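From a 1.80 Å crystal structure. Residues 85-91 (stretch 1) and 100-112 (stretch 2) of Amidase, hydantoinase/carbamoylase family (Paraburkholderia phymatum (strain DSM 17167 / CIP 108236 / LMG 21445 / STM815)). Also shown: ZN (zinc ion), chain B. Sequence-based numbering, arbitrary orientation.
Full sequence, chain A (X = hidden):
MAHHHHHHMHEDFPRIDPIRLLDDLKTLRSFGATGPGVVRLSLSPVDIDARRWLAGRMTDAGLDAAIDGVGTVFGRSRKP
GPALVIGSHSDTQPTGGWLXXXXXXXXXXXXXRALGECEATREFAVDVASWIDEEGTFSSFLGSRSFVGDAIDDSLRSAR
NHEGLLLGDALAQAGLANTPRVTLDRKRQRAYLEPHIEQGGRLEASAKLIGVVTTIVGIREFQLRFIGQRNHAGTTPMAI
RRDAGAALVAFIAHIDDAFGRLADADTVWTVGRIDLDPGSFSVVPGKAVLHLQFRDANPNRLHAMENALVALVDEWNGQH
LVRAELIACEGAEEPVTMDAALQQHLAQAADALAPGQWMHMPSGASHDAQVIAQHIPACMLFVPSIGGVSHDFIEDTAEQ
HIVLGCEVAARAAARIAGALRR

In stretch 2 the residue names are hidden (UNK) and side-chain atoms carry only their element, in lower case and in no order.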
# COMPACT_ATOMS: atom_id res chain seq x y z
N VAL A 85 35.14 -12.03 -27.11
CA VAL A 85 35.04 -11.91 -25.65
C VAL A 85 33.79 -12.67 -25.20
O VAL A 85 32.71 -12.45 -25.75
CB VAL A 85 34.97 -10.44 -25.21
CG1 VAL A 85 34.92 -10.32 -23.67
CG2 VAL A 85 36.13 -9.61 -25.79
N ILE A 86 33.94 -13.57 -24.23
CA ILE A 86 32.79 -14.31 -23.70
C ILE A 86 32.74 -14.06 -22.20
O ILE A 86 33.76 -14.23 -21.52
CB ILE A 86 32.88 -15.82 -23.98
CG1 ILE A 86 33.24 -16.08 -25.44
CG2 ILE A 86 31.56 -16.51 -23.56
CD1 ILE A 86 33.50 -17.55 -25.76
N GLY A 87 31.58 -13.70 -21.69
CA GLY A 87 31.55 -13.51 -20.25
C GLY A 87 30.16 -13.20 -19.73
O GLY A 87 29.17 -13.35 -20.43
N SER A 88 30.14 -12.79 -18.47
CA SER A 88 28.92 -12.36 -17.79
C SER A 88 29.37 -11.70 -16.49
O SER A 88 30.41 -11.02 -16.49
CB SER A 88 27.97 -13.53 -17.54
OG SER A 88 26.71 -13.07 -17.11
N HIS A 89 28.64 -11.89 -15.39
CA HIS A 89 29.02 -11.34 -14.10
C HIS A 89 29.03 -12.46 -13.06
O HIS A 89 28.35 -13.47 -13.22
CB HIS A 89 28.05 -10.24 -13.65
CG HIS A 89 26.63 -10.72 -13.52
ND1 HIS A 89 26.05 -11.03 -12.31
CD2 HIS A 89 25.69 -10.97 -14.47
CE1 HIS A 89 24.81 -11.43 -12.51
NE2 HIS A 89 24.56 -11.40 -13.81
N SER A 90 29.80 -12.30 -11.99
CA SER A 90 29.77 -13.29 -10.92
C SER A 90 29.36 -12.72 -9.57
O SER A 90 29.38 -13.46 -8.58
CB SER A 90 31.14 -14.00 -10.81
OG SER A 90 32.17 -13.06 -10.54
N ASP A 91 28.98 -11.44 -9.51
CA ASP A 91 28.38 -10.89 -8.30
C ASP A 91 26.89 -11.21 -8.28
O ASP A 91 26.27 -11.48 -9.31
CB ASP A 91 28.59 -9.37 -8.22
CG ASP A 91 27.83 -8.60 -9.31
OD1 ASP A 91 28.06 -8.84 -10.52
OD2 ASP A 91 27.00 -7.73 -8.97
N UNK A 100 22.79 -17.48 -12.10
CA UNK A 100 22.66 -16.14 -12.66
C UNK A 100 24.03 -15.49 -12.70
O UNK A 100 24.65 -15.26 -11.65
o UNK A 100 20.21 -13.48 -12.45
c UNK A 100 21.68 -15.28 -11.85
o UNK A 100 22.28 -13.34 -13.17
c UNK A 100 21.37 -13.94 -12.53
N UNK A 101 24.49 -15.19 -13.90
CA UNK A 101 25.81 -14.62 -14.09
C UNK A 101 26.90 -15.67 -14.15
O UNK A 101 27.65 -15.71 -15.13
N UNK A 102 26.99 -16.53 -13.13
CA UNK A 102 28.02 -17.57 -13.09
C UNK A 102 28.02 -18.42 -14.35
O UNK A 102 29.08 -18.80 -14.86
c UNK A 102 27.81 -18.45 -11.85
N UNK A 103 26.83 -18.73 -14.87
CA UNK A 103 26.74 -19.56 -16.07
C UNK A 103 27.63 -19.02 -17.20
O UNK A 103 28.43 -19.76 -17.78
c UNK A 103 25.11 -20.66 -17.68
c UNK A 103 24.72 -22.02 -17.09
c UNK A 103 24.04 -20.19 -18.68
c UNK A 103 25.30 -19.65 -16.55
N UNK A 104 27.49 -17.74 -17.53
CA UNK A 104 28.20 -17.22 -18.69
C UNK A 104 29.68 -17.04 -18.44
O UNK A 104 30.49 -17.18 -19.36
N UNK A 105 30.06 -16.74 -17.19
CA UNK A 105 31.49 -16.65 -16.86
C UNK A 105 32.17 -18.00 -17.05
O UNK A 105 33.22 -18.09 -17.69
c UNK A 105 33.17 -16.15 -15.06
c UNK A 105 31.10 -14.73 -15.25
c UNK A 105 31.68 -16.14 -15.41
N UNK A 106 31.58 -19.06 -16.48
CA UNK A 106 32.21 -20.37 -16.57
C UNK A 106 32.07 -20.96 -17.98
O UNK A 106 32.98 -21.63 -18.47
c UNK A 106 32.27 -22.72 -15.62
c UNK A 106 33.36 -20.39 -13.82
c UNK A 106 31.89 -20.73 -14.10
c UNK A 106 31.65 -21.32 -15.50
N UNK A 107 30.94 -20.70 -18.66
CA UNK A 107 30.89 -21.04 -20.09
C UNK A 107 32.07 -20.42 -20.83
O UNK A 107 32.73 -21.08 -21.64
c UNK A 107 26.00 -22.94 -20.47
c UNK A 107 28.17 -22.35 -19.62
c UNK A 107 28.35 -21.43 -20.65
c UNK A 107 29.60 -20.56 -20.75
o UNK A 107 24.85 -23.69 -20.39
c UNK A 107 27.00 -23.11 -19.52
c UNK A 107 27.33 -21.28 -21.58
c UNK A 107 26.16 -22.02 -21.49
N UNK A 108 32.32 -19.13 -20.59
CA UNK A 108 33.42 -18.48 -21.29
C UNK A 108 34.74 -19.17 -21.04
O UNK A 108 35.51 -19.43 -21.96
N UNK A 109 35.00 -19.52 -19.78
CA UNK A 109 36.23 -20.23 -19.43
C UNK A 109 36.31 -21.57 -20.15
O UNK A 109 37.35 -21.92 -20.73
c UNK A 109 37.25 -21.24 -15.75
c UNK A 109 38.75 -20.29 -17.56
c UNK A 109 36.29 -20.42 -17.91
c UNK A 109 37.49 -21.10 -17.28
N UNK A 110 35.23 -22.34 -20.12
CA UNK A 110 35.28 -23.66 -20.74
C UNK A 110 35.42 -23.55 -22.24
O UNK A 110 36.12 -24.35 -22.88
c UNK A 110 34.03 -24.48 -20.40
o UNK A 110 35.48 -27.65 -21.57
c UNK A 110 35.16 -26.74 -20.76
c UNK A 110 33.99 -25.84 -21.11
o UNK A 110 35.78 -26.56 -19.68
N UNK A 111 34.75 -22.56 -22.84
CA UNK A 111 34.85 -22.38 -24.28
C UNK A 111 36.26 -21.99 -24.67
O UNK A 111 36.80 -22.51 -25.65
c UNK A 111 34.05 -20.98 -26.25
c UNK A 111 32.40 -21.93 -24.57
c UNK A 111 33.81 -21.35 -24.76
c UNK A 111 31.29 -20.89 -24.66
N UNK A 112 36.90 -21.11 -23.89
CA UNK A 112 38.31 -20.79 -24.16
C UNK A 112 39.17 -22.04 -24.08
O UNK A 112 40.02 -22.27 -24.95
c UNK A 112 38.79 -19.73 -23.17
ZN ZN B . 22.71 -11.81 -14.62
O HOH W 1 25.46 -15.66 -17.30
O HOH W 2 26.60 -14.56 -9.98
O HOH W 3 21.16 -10.63 -13.81
O HOH W 4 22.94 -10.35 -16.33

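Position 100 carries two side-chain carbons, the second bearing two oxygens, which is a carboxylate one carbon from CB: D100. Its OD1 lies 2.2 Å from ZN, and NE2 of H89 lies 2.1 Å from the same ion. The 3.1 Å between H89 NE2 and D100 OD1 therefore reflects shared coordination rather than a hydrogen bond.

Position 101 has no side-chain atoms. Its phi/psi of 85/-55 would jam a CB against the preceding carbonyl, and an ideal CB would fall 2.3 Å from H89 O; it is G101. Its CA sits 3.6 Å from the centroid of the H89 ring, 16° off the normal, a CH-pi contact over the face.

Position 102 has one carbon, pointing away from stretch 1: A102. Position 103 has four carbons forked at the second, with no contact to stretch 1. The fork at the second carbon identifies L103.

Position 104 is again bare. An ideal CB would stand 2.9 Å from S88 CB, a clash, and G104 brings its CA within 3.9 Å of that same S88 CB.

At 105, one carbon carries two more, the branched pattern of V105. Its CG2 approaches S88 C at 3.7 Å and H89 O at 3.6 Å. Position 106 has four carbons forked at the first, one arm two carbons long, and is out of reach of the strand: I106.

Position 107 shows one carbon, then a six-carbon ring bearing an oxygen: Y107, whose ring end leads away from stretch 1. Position 108 lacks a side chain; an ideal CB would lie 2.9 Å from I86 O, a clash. This is G108, and its CA packs 3.5 Å from I86 CG2.

Position 109 has four carbons forked at the second and points away: L109. Position 110 has three carbons, the last carrying two oxygens, one carbon longer than D100: E110, out of reach. Position 111, four carbons forked at the first with one two-carbon arm, points toward the strand; it is I111, with CG2 3.5 Å from I86 CD1. Position 112 has a single carbon and makes no contact: A112.

The strand and helix run at 151°, nearly antiparallel, with axes approaching to 5.6 Å. G101, G104 and G108 all lack a CB that would point toward the strand, which permits this closeness. No direct hydrogen bond crosses; water 1 bridges instead, donating to S88 OG (2.9 Å) and accepting from G104 N (2.9 Å). Apolar packing closes one end, while zinc ties H89 to D100 at the other.

Stretch 2 100-112: DGALGVIYGLEIA
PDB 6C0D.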